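RNA-binding protein, putative (Trypanosoma brucei, PDB 6E4O) binds and remodels RNA through this RNA recognition motif, one domain of a longer kinetoplastid RNA-editing protein that probably acts on mRNA. Local coordinates at residues 21-24 and 25-28; 45-48 and 49-52. All blocks are in the same frame, centred on the assembly; numbering follows the deposited sequence.

Contact 1: residues 21-24 and 25-28; sequences KDHL and RQAG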
ATOM      1  N   LYS A  21       2.782   5.008  -3.009  1.00 10.34           N
ATOM      2  CA  LYS A  21       1.741   5.955  -2.649  1.00 13.43           C
ATOM      3  C   LYS A  21       0.819   6.215  -3.840  1.00 13.81           C
ATOM      4  O   LYS A  21      -0.403   6.188  -3.700  1.00 12.24           O
ATOM      5  CB  LYS A  21       2.335   7.270  -2.146  1.00 14.45           C
ATOM      6  CG  LYS A  21       1.282   8.321  -1.820  1.00 14.64           C
ATOM      7  CD  LYS A  21       1.922   9.601  -1.315  1.00 27.77           C
ATOM      8  CE  LYS A  21       0.890  10.691  -1.057  1.00 38.62           C
ATOM      9  NZ  LYS A  21       1.519  11.896  -0.444  1.00 44.11           N
ATOM     10  N   ASP A  22       1.399   6.461  -5.011  1.00 11.89           N
ATOM     11  CA  ASP A  22       0.582   6.725  -6.191  1.00 10.54           C
ATOM     12  C   ASP A  22      -0.301   5.535  -6.546  1.00 12.31           C
ATOM     13  O   ASP A  22      -1.453   5.710  -6.956  1.00 15.34           O
ATOM     14  CB  ASP A  22       1.436   7.130  -7.399  1.00 15.24           C
ATOM     15  CG  ASP A  22       1.858   8.584  -7.352  1.00 24.32           C
ATOM     16  OD1 ASP A  22       1.208   9.379  -6.639  1.00 24.67           O
ATOM     17  OD2 ASP A  22       2.841   8.934  -8.034  1.00 29.72           O
ATOM     18  N   HIS A  23       0.241   4.330  -6.409  1.00 11.88           N
ATOM     19  CA  HIS A  23      -0.527   3.119  -6.665  1.00  9.40           C
ATOM     20  C   HIS A  23      -1.748   3.051  -5.734  1.00 13.10           C
ATOM     21  O   HIS A  23      -2.867   2.746  -6.159  1.00 12.66           O
ATOM     22  CB  HIS A  23       0.364   1.886  -6.485  1.00 12.15           C
ATOM     23  CG  HIS A  23      -0.315   0.594  -6.821  1.00 12.28           C
ATOM     24  ND1 HIS A  23      -0.676   0.253  -8.104  1.00 16.28           N
ATOM     25  CD2 HIS A  23      -0.680  -0.444  -6.031  1.00 10.84           C
ATOM     26  CE1 HIS A  23      -1.248  -0.943  -8.092  1.00 15.61           C
ATOM     27  NE2 HIS A  23      -1.260  -1.385  -6.849  1.00 13.13           N
ATOM     28  N   LEU A  24      -1.528   3.354  -4.462  1.00 10.46           N
ATOM     29  CA  LEU A  24      -2.568   3.207  -3.449  1.00 10.23           C
ATOM     30  C   LEU A  24      -3.550   4.374  -3.429  1.00 12.19           C
ATOM     31  O   LEU A  24      -4.603   4.301  -2.792  1.00 13.71           O
ATOM     32  CB  LEU A  24      -1.923   3.012  -2.072  1.00 10.94           C
ATOM     33  CG  LEU A  24      -1.181   1.685  -1.935  1.00 14.73           C
ATOM     34  CD1 LEU A  24      -0.404   1.653  -0.620  1.00 15.93           C
ATOM     35  CD2 LEU A  24      -2.143   0.514  -2.019  1.00 15.69           C
ATOM     36  N   ARG A  25      -3.216   5.456  -4.126  1.00 11.80           N
ATOM     37  CA  ARG A  25      -4.147   6.577  -4.234  1.00 14.15           C
ATOM     38  C   ARG A  25      -5.398   6.152  -4.994  1.00 13.04           C
ATOM     39  O   ARG A  25      -6.398   6.860  -5.001  1.00 14.85           O
ATOM     40  CB  ARG A  25      -3.503   7.789  -4.914  1.00 18.57           C
ATOM     41  CG  ARG A  25      -2.599   8.611  -4.005  1.00 21.18           C
ATOM     42  CD  ARG A  25      -2.503  10.048  -4.505  1.00 28.74           C
ATOM     43  NE  ARG A  25      -1.693  10.157  -5.709  1.00 36.78           N
ATOM     44  CZ  ARG A  25      -1.921  11.014  -6.699  1.00 34.06           C
ATOM     45  NH1 ARG A  25      -2.955  11.850  -6.652  1.00 29.89           N
ATOM     46  NH2 ARG A  25      -1.111  11.025  -7.746  1.00 36.81           N
ATOM     47  N   GLN A  26      -5.336   4.991  -5.644  1.00 12.38           N
ATOM     48  CA  GLN A  26      -6.522   4.419  -6.266  1.00 14.74           C
ATOM     49  C   GLN A  26      -7.600   4.142  -5.224  1.00 12.81           C
ATOM     50  O   GLN A  26      -8.786   4.086  -5.548  1.00 12.04           O
ATOM     51  CB  GLN A  26      -6.187   3.098  -6.953  1.00 12.55           C
ATOM     52  CG  GLN A  26      -5.342   3.221  -8.215  1.00 14.28           C
ATOM     53  CD  GLN A  26      -5.106   1.866  -8.838  1.00 18.76           C
ATOM     54  OE1 GLN A  26      -5.944   1.364  -9.580  1.00 17.93           O
ATOM     55  NE2 GLN A  26      -3.974   1.250  -8.510  1.00 17.37           N
ATOM     56  N   ALA A  27      -7.178   3.942  -3.978  1.00 13.92           N
ATOM     57  CA  ALA A  27      -8.105   3.596  -2.905  1.00 13.66           C
ATOM     58  C   ALA A  27      -8.449   4.793  -2.030  1.00 14.95           C
ATOM     59  O   ALA A  27      -9.505   4.824  -1.406  1.00 16.69           O
ATOM     60  CB  ALA A  27      -7.533   2.489  -2.054  1.00 12.17           C
ATOM     61  N   GLY A  28      -7.561   5.777  -1.975  1.00 14.95           N
ATOM     62  CA  GLY A  28      -7.827   6.944  -1.155  1.00 18.44           C
ATOM     63  C   GLY A  28      -6.592   7.753  -0.845  1.00 15.89           C
ATOM     64  O   GLY A  28      -5.529   7.496  -1.392  1.00 18.12           O
TER

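Contact 2: residues 45-48 and 49-52; sequences FVTP and EDAA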
ATOM      1  N   PHE A  45      -3.971   5.514   5.606  1.00 11.28           N
ATOM      2  CA  PHE A  45      -4.857   6.337   4.802  1.00 12.41           C
ATOM      3  C   PHE A  45      -5.576   7.299   5.727  1.00 14.77           C
ATOM      4  O   PHE A  45      -5.602   7.101   6.946  1.00 14.64           O
ATOM      5  CB  PHE A  45      -5.900   5.468   4.088  1.00 10.14           C
ATOM      6  CG  PHE A  45      -5.327   4.557   3.041  1.00  9.92           C
ATOM      7  CD1 PHE A  45      -4.838   3.306   3.384  1.00 13.98           C
ATOM      8  CD2 PHE A  45      -5.305   4.943   1.709  1.00 12.18           C
ATOM      9  CE1 PHE A  45      -4.312   2.456   2.413  1.00 13.48           C
ATOM     10  CE2 PHE A  45      -4.781   4.101   0.731  1.00 14.26           C
ATOM     11  CZ  PHE A  45      -4.287   2.859   1.083  1.00 12.11           C
ATOM     12  N   VAL A  46      -6.194   8.316   5.138  1.00 15.26           N
ATOM     13  CA  VAL A  46      -6.961   9.288   5.902  1.00 15.98           C
ATOM     14  C   VAL A  46      -8.132   8.647   6.632  1.00 18.48           C
ATOM     15  O   VAL A  46      -8.426   8.999   7.771  1.00 20.42           O
ATOM     16  CB  VAL A  46      -7.490  10.400   4.990  1.00 19.55           C
ATOM     17  CG1 VAL A  46      -8.345  11.383   5.785  1.00 25.47           C
ATOM     18  CG2 VAL A  46      -6.329  11.114   4.340  1.00 21.17           C
ATOM     19  N   THR A  47      -8.815   7.710   5.985  1.00 15.17           N
ATOM     20  CA  THR A  47      -9.986   7.101   6.613  1.00 13.34           C
ATOM     21  C   THR A  47      -9.891   5.583   6.674  1.00 13.27           C
ATOM     22  O   THR A  47      -9.164   4.965   5.893  1.00 11.94           O
ATOM     23  CB  THR A  47     -11.286   7.472   5.874  1.00 13.89           C
ATOM     24  OG1 THR A  47     -11.313   6.816   4.601  1.00 17.52           O
ATOM     25  CG2 THR A  47     -11.379   8.982   5.665  1.00 18.90           C
ATOM     26  N   PRO A  48     -10.620   4.975   7.617  1.00 11.94           N
ATOM     27  CA  PRO A  48     -10.723   3.514   7.604  1.00 13.21           C
ATOM     28  C   PRO A  48     -11.340   3.007   6.304  1.00 13.34           C
ATOM     29  O   PRO A  48     -10.989   1.921   5.863  1.00 12.56           O
ATOM     30  CB  PRO A  48     -11.650   3.225   8.788  1.00 13.64           C
ATOM     31  CG  PRO A  48     -11.351   4.342   9.745  1.00 14.39           C
ATOM     32  CD  PRO A  48     -11.196   5.553   8.846  1.00 12.99           C
ATOM     33  N   GLU A  49     -12.249   3.777   5.710  1.00 13.20           N
ATOM     34  CA  GLU A  49     -12.868   3.383   4.440  1.00 17.21           C
ATOM     35  C   GLU A  49     -11.838   3.243   3.325  1.00 15.78           C
ATOM     36  O   GLU A  49     -11.949   2.353   2.477  1.00 12.20           O
ATOM     37  CB  GLU A  49     -13.943   4.390   4.024  1.00 17.71           C
ATOM     38  CG  GLU A  49     -15.204   4.356   4.886  1.00 24.34           C
ATOM     39  CD  GLU A  49     -14.959   4.711   6.349  1.00 26.65           C
ATOM     40  OE1 GLU A  49     -15.537   4.029   7.215  1.00 31.13           O
ATOM     41  OE2 GLU A  49     -14.212   5.668   6.645  1.00 19.04           O
ATOM     42  N   ASP A  50     -10.845   4.130   3.318  1.00 11.34           N
ATOM     43  CA  ASP A  50      -9.798   4.085   2.299  1.00 14.06           C
ATOM     44  C   ASP A  50      -8.956   2.831   2.469  1.00 15.79           C
ATOM     45  O   ASP A  50      -8.618   2.162   1.494  1.00 10.56           O
ATOM     46  CB  ASP A  50      -8.884   5.309   2.393  1.00 12.59           C
ATOM     47  CG  ASP A  50      -9.585   6.604   2.034  1.00 20.42           C
ATOM     48  OD1 ASP A  50     -10.631   6.556   1.356  1.00 17.70           O
ATOM     49  OD2 ASP A  50      -9.072   7.679   2.431  1.00 25.81           O
ATOM     50  N   ALA A  51      -8.615   2.511   3.715  1.00 12.49           N
ATOM     51  CA  ALA A  51      -7.873   1.283   4.009  1.00 12.08           C
ATOM     52  C   ALA A  51      -8.650   0.041   3.586  1.00 13.04           C
ATOM     53  O   ALA A  51      -8.083  -0.901   3.018  1.00 12.27           O
ATOM     54  CB  ALA A  51      -7.510   1.209   5.494  1.00 11.81           C
ATOM     55  N   ALA A  52      -9.949   0.045   3.863  1.00  8.83           N
ATOM     56  CA  ALA A  52     -10.826  -1.068   3.502  1.00  8.36           C
ATOM     57  C   ALA A  52     -10.900  -1.254   1.990  1.00 13.37           C
ATOM     58  O   ALA A  52     -10.873  -2.384   1.485  1.00 10.39           O
ATOM     59  CB  ALA A  52     -12.217  -0.838   4.068  1.00  9.14           C
TER
HETATM   60  O   HOH W   1     -12.757   7.839   2.594  1.00 29.81           O

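Contact 1: residues 21-24 and 25-28
Arg25 reaches back along the chain to Asp22 just where the first helix of the RNA recognition motif, 17-24, runs out into the loop leading to strand 30-36. The side chains lie next to each other and point the same way. They are joined side-on by a salt bridge in which two of the three guanidinium nitrogens, NE and NH2, go to one oxygen. NE sits 3.1 Å from Asp22 OD1, on the anti side of the carboxylate. NH2, also 3.1 Å from Asp22 OD1, comes in from well above that plane, and the two nitrogens approach from the same face. Asp22 OD1 lies close to the guanidinium plane, yet the two flat groups are turned 56° against each other. A bend at chi3 (-73°) in the arginine chain swings NE and NH2 onto that oxygen.

Leu24 does its work through the backbone: its carbonyl O takes a bond from Ala27 N at 2.9 Å and a weak one from Gly28 N, closing the turn beyond the helix. Its side chain packs in the core against Val43 and Phe45. Gly28 has a backbone conformation in which any side chain would collide with the carbonyl O of Ala27.

Gln26 runs out extended beyond CG and returns its amide to the helix end. NE2 donates to His23 O at 3.0 Å, nearly in the amide's own plane. His23 NE2 is bonded to Ser61 OG, while one face of the imidazole is covered by Gln26 NE2, which stands 3.5 Å from His23 CE1.

Contact 2: residues 45-48 and 49-52
Asp50 packs against Phe45 and Thr47 where strand 40-45 gives way to the second helix of the RNA recognition motif. Followed outward, its side chain changes partners atom by atom. CB is wedged against the strand end, 3.4 Å from Phe45 CB, and is also in contact with Thr47 O. With CG anti to the carbonyl carbon (chi1 -67°), the carboxylate is brought up to the threonine with one face turned to its hydroxyl. Thr47 OG1 stands nearly straight above Asp50 CG, 3.1 Å away, so neither carboxylate oxygen is well angled for a direct bond to it. A water makes the link instead: it donates to Asp50 OD1 at 2.8 Å and is hydrogen-bonded to Thr47 OG1 at 2.7 Å.

Thr47 is the N-cap. Its OG1 accepts from Asp50 N at 3.0 Å, serving an amide of the first helical turn; that amide also makes a weak bond to Thr47 O. The chi1 of 70° sets OG1 between the backbone N and the carbonyl carbon, turned toward that amide. Glu49, bent at chi2, folds back so that OE2 rests 3.5 Å from Thr47 CB. The carboxylates of Glu49 and Asp50 at this N-terminal end would be expected to interact favourably with the helix dipole.

The Phe45 ring has Asp50 O over the centre of one face, and its CD1 touches Ala51. Beyond this turn, Phe45 also packs on Val30 of strand 30-36 and, together with Ala51, on Val6 of strand 5-9, so the start of helix 48-57 is seated on the sheet.

Contact 1 comes first along the chain, at the C-terminal end of helix 17-24; contact 2 follows after strands 30-36 and 40-45, at the N-terminal end of helix 48-57. Their centres are 11 Å apart, and the two turns meet directly: Gly28 CA packs 3.7 Å from Asp50 CG, and Leu24 O lies 3.5 Å from Phe45 CE2. Ala27, reaching Arg53 and Ala54, ties the loop after the first helix to the second helix, both helices lying on one face of the sheet of this beta-alpha-beta-beta-alpha-beta domain. In RNA recognition motifs the opposite face is the usual RNA-binding surface, so both contacts probably lie behind it, although this domain uses multiple surfaces.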